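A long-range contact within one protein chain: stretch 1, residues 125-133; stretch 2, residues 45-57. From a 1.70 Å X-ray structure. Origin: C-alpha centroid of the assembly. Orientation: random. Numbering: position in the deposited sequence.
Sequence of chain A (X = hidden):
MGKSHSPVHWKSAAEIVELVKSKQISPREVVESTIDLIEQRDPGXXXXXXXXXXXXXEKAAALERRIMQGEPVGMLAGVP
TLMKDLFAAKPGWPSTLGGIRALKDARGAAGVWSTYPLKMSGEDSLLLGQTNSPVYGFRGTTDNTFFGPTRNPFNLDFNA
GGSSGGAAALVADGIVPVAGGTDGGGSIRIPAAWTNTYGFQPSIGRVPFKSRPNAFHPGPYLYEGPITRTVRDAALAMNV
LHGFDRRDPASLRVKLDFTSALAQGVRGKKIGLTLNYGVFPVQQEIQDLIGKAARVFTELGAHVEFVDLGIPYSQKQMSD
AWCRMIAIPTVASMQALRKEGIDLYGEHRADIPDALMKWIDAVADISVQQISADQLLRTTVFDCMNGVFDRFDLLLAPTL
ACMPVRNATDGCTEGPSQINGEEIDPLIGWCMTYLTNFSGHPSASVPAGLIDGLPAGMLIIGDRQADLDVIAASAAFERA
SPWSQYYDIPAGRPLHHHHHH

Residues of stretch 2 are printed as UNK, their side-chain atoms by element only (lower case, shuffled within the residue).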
# COMPACT_ATOMS: atom_id res chain seq x y z
N SER A 125 9.30 -4.50 -16.38
CA SER A 125 7.88 -4.38 -16.19
C SER A 125 7.39 -3.20 -17.02
O SER A 125 8.13 -2.21 -17.22
CB SER A 125 7.58 -4.22 -14.67
OG SER A 125 6.19 -4.02 -14.43
N LEU A 126 6.18 -3.30 -17.54
CA LEU A 126 5.61 -2.28 -18.44
C LEU A 126 4.61 -1.42 -17.67
O LEU A 126 3.59 -1.93 -17.19
CB LEU A 126 4.91 -2.98 -19.61
CG LEU A 126 5.92 -3.76 -20.46
CD1 LEU A 126 5.21 -4.76 -21.41
CD2 LEU A 126 6.83 -2.78 -21.23
N LEU A 127 4.90 -0.13 -17.56
CA LEU A 127 4.05 0.80 -16.81
C LEU A 127 2.93 1.34 -17.70
O LEU A 127 3.19 2.01 -18.72
CB LEU A 127 4.86 1.98 -16.29
CG LEU A 127 6.04 1.65 -15.39
CD1 LEU A 127 6.87 2.93 -15.10
CD2 LEU A 127 5.49 1.06 -14.15
N LEU A 128 1.70 1.09 -17.29
CA LEU A 128 0.55 1.46 -18.12
C LEU A 128 -0.09 2.79 -17.71
O LEU A 128 -0.96 3.30 -18.42
CB LEU A 128 -0.54 0.35 -18.11
CG LEU A 128 -0.34 -0.51 -19.39
CD1 LEU A 128 0.84 -1.45 -19.18
CD2 LEU A 128 -1.57 -1.27 -19.77
N GLY A 129 0.31 3.35 -16.57
CA GLY A 129 -0.34 4.56 -16.06
C GLY A 129 -0.27 4.71 -14.55
O GLY A 129 0.61 4.10 -13.92
N GLN A 130 -1.18 5.50 -13.98
CA GLN A 130 -1.19 5.79 -12.53
C GLN A 130 -2.54 5.50 -11.93
O GLN A 130 -3.56 5.60 -12.62
CB GLN A 130 -0.91 7.27 -12.27
CG GLN A 130 0.43 7.75 -12.83
CD GLN A 130 0.61 9.24 -12.64
OE1 GLN A 130 -0.37 9.99 -12.70
NE2 GLN A 130 1.85 9.68 -12.43
N THR A 131 -2.55 5.20 -10.63
CA THR A 131 -3.75 4.87 -9.90
C THR A 131 -4.15 5.95 -8.89
O THR A 131 -3.31 6.71 -8.40
CB THR A 131 -3.57 3.53 -9.13
OG1 THR A 131 -2.38 3.61 -8.34
CG2 THR A 131 -3.42 2.37 -10.13
N ASN A 132 -5.44 5.98 -8.54
CA ASN A 132 -6.03 7.04 -7.71
C ASN A 132 -5.60 6.96 -6.23
O ASN A 132 -5.43 5.86 -5.70
CB ASN A 132 -7.55 6.89 -7.76
CG ASN A 132 -8.30 8.17 -7.41
OD1 ASN A 132 -7.76 9.25 -7.47
ND2 ASN A 132 -9.57 8.02 -7.04
N SER A 133 -5.48 8.13 -5.61
CA SER A 133 -5.19 8.29 -4.18
C SER A 133 -6.06 9.45 -3.68
O SER A 133 -6.41 10.34 -4.47
CB SER A 133 -3.67 8.64 -3.99
OG SER A 133 -3.36 9.11 -2.66
N UNK A 45 -14.83 0.77 -11.42
CA UNK A 45 -13.88 0.88 -10.32
C UNK A 45 -13.31 2.28 -10.12
O UNK A 45 -13.06 2.67 -9.00
c UNK A 45 -12.69 -0.07 -10.53
c UNK A 45 -13.76 -2.16 -9.51
c UNK A 45 -11.62 -2.20 -10.97
c UNK A 45 -12.98 -1.54 -10.72
N UNK A 46 -13.05 3.01 -11.21
CA UNK A 46 -12.48 4.35 -11.14
C UNK A 46 -11.15 4.32 -10.41
O UNK A 46 -10.88 5.14 -9.54
c UNK A 46 -13.06 6.80 -10.62
o UNK A 46 -12.60 7.26 -11.69
n UNK A 46 -13.25 7.57 -9.55
c UNK A 46 -13.46 5.34 -10.48
N UNK A 47 -10.31 3.36 -10.82
CA UNK A 47 -8.99 3.17 -10.20
C UNK A 47 -7.89 3.91 -10.97
O UNK A 47 -6.91 4.34 -10.39
c UNK A 47 -8.67 1.66 -10.13
N UNK A 48 -8.05 4.06 -12.29
CA UNK A 48 -6.99 4.65 -13.12
C UNK A 48 -7.20 6.15 -13.27
O UNK A 48 -8.31 6.60 -13.57
c UNK A 48 -6.96 3.95 -14.50
c UNK A 48 -5.93 4.62 -15.45
c UNK A 48 -6.66 2.47 -14.33
N UNK A 49 -6.16 6.94 -13.02
CA UNK A 49 -6.26 8.37 -13.15
C UNK A 49 -5.38 8.94 -14.27
O UNK A 49 -5.55 10.10 -14.66
c UNK A 49 -4.49 8.82 -11.36
c UNK A 49 -5.94 9.10 -11.82
c UNK A 49 -6.94 8.66 -10.76
N UNK A 50 -4.45 8.15 -14.79
CA UNK A 50 -3.64 8.57 -15.96
C UNK A 50 -3.36 7.32 -16.78
O UNK A 50 -3.02 6.27 -16.21
c UNK A 50 -0.15 8.88 -16.83
c UNK A 50 0.28 10.13 -18.83
c UNK A 50 -0.94 10.76 -18.70
c UNK A 50 -2.32 9.21 -15.53
o UNK A 50 1.08 10.46 -19.90
c UNK A 50 -1.40 9.52 -16.69
c UNK A 50 0.69 9.18 -17.91
c UNK A 50 -1.76 10.47 -17.64
N UNK A 51 -3.48 7.43 -18.11
CA UNK A 51 -3.20 6.31 -18.99
C UNK A 51 -2.00 6.67 -19.83
O UNK A 51 -1.97 7.74 -20.45
c UNK A 51 -8.09 5.05 -18.97
n UNK A 51 -9.41 5.02 -19.70
c UNK A 51 -5.63 5.57 -19.06
c UNK A 51 -6.95 5.59 -19.85
c UNK A 51 -4.42 6.03 -19.88
N UNK A 52 -1.00 5.78 -19.82
CA UNK A 52 0.25 5.99 -20.57
C UNK A 52 0.36 4.88 -21.63
O UNK A 52 1.39 4.22 -21.77
c UNK A 52 1.47 5.95 -19.64
N UNK A 53 -0.71 4.73 -22.39
CA UNK A 53 -0.80 3.59 -23.27
C UNK A 53 0.26 3.64 -24.36
O UNK A 53 0.89 2.62 -24.68
c UNK A 53 -3.07 2.80 -21.64
c UNK A 53 -5.69 2.94 -22.55
c UNK A 53 -5.43 2.53 -21.25
c UNK A 53 -4.14 2.44 -20.80
o UNK A 53 -6.47 2.19 -20.41
c UNK A 53 -4.64 3.29 -23.39
c UNK A 53 -2.19 3.54 -23.90
c UNK A 53 -3.32 3.21 -22.96
N UNK A 54 0.48 4.80 -24.97
CA UNK A 54 1.46 4.80 -26.07
C UNK A 54 2.87 4.54 -25.55
O UNK A 54 3.67 3.87 -26.20
o UNK A 54 0.10 7.21 -28.52
o UNK A 54 -0.41 5.12 -28.06
c UNK A 54 0.29 6.14 -27.89
c UNK A 54 1.41 6.12 -26.87
N UNK A 55 3.18 5.03 -24.35
CA UNK A 55 4.50 4.79 -23.81
C UNK A 55 4.70 3.30 -23.61
O UNK A 55 5.78 2.76 -23.90
o UNK A 55 6.58 5.35 -19.69
c UNK A 55 4.70 5.50 -22.48
c UNK A 55 6.40 6.07 -20.69
o UNK A 55 6.40 7.33 -20.67
c UNK A 55 6.14 5.40 -22.01
N UNK A 56 3.68 2.66 -23.04
CA UNK A 56 3.74 1.24 -22.82
C UNK A 56 3.89 0.51 -24.14
O UNK A 56 4.64 -0.47 -24.20
c UNK A 56 2.51 0.76 -22.09
N UNK A 57 3.20 0.96 -25.19
CA UNK A 57 3.32 0.32 -26.53
C UNK A 57 4.74 0.45 -27.08
O UNK A 57 5.28 -0.51 -27.67
c UNK A 57 -0.07 1.42 -28.09
n UNK A 57 -1.44 0.92 -27.98
n UNK A 57 -2.39 2.98 -27.55
c UNK A 57 0.88 0.63 -27.19
c UNK A 57 -2.51 1.67 -27.75
n UNK A 57 -3.70 1.10 -27.67
c UNK A 57 2.33 0.93 -27.54
O HOH W 1 5.56 2.77 -20.03

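Position 45 carries four side-chain carbons, forked at the second. It does not reach stretch 1. It is Leu 45.

Position 46 has two carbons, the second bearing one oxygen and one nitrogen. Phi is positive as the chain leaves a helix. This is Asn 46.

Position 47 has a single carbon, so it is Ala 47. Its contribution comes from the backbone: Asn 132 N donates a hydrogen bond to Ala 47 O at 2.9 Å.

Position 48 shows one carbon carrying two more. The side chain points away from stretch 1. The fork at CB fits valine, Val 48, which pairs with Thr 131 without hydrogen bonds between them.

Position 49 has the same three-carbon fork, but here it packs against stretch 1. It is Val 49. Its CG1 is 3.4 Å from Asn 132 OD1, and its CG2 is 4.0 Å from Gln 130 CB. Val 49 N donates to Gln 130 O at 3.0 Å.

Position 50 has one carbon, then a six-carbon ring bearing an oxygen: Tyr 50. Its side chain shares a face of the sheet with that of Gln 130, and Gln 130 OE1 comes within 3.5 Å of Tyr 50 CB. Gln 130 N donates to Tyr 50 O at 3.0 Å. The return bond, Tyr 50 N to Gln 130 O, is weak at 3.5 Å.

Position 51 has four carbons in a row ending in nitrogen. This is Lys 51, an extended, exposed chain. It pairs with Gly 129. A CB on Gly 129 would fall 2.1 Å from Tyr 50 O, a clash. The backbone angles of Gly 129 also call for glycine.

Position 52 has one carbon, pointing toward stretch 1: Ala 52. Ala 52 N donates to Leu 128 O at 2.8 Å. The residue occupies the N-cap position of the following helix.

Position 53 is again one carbon and a six-carbon ring with an oxygen, so Tyr 53. Leu 128 O sits at the ring edge, 3.9 Å from Tyr 53 CD1.

Position 54 has two carbons, the second bearing two oxygens. It is Asp 54 and does not touch stretch 1.

Position 55 has three carbons, the third bearing two oxygens: Glu 55. A water donates to Glu 55 OE2 and to Leu 127 O, both at 2.8 Å, and so bridges the stretches.

Position 56 has one carbon, Ala 56. Its CB lies 3.7 Å from Leu 127 O and 4.0 Å from Leu 128 CD1.

Position 57 has three carbons, a nitrogen, then a carbon with two nitrogens: Arg 57. It points away.

The contact is mainly backbone pairing between antiparallel segments. A beta bulge between Gln 130 and Thr 131 lets Gln 130 O accept from two successive nitrogens. Beyond the pairing, the helix runs nearly antiparallel to strand 126-131, and Ala 56 packs against it.

Stretch 2 45-57: LNAVVYKAYDEAR
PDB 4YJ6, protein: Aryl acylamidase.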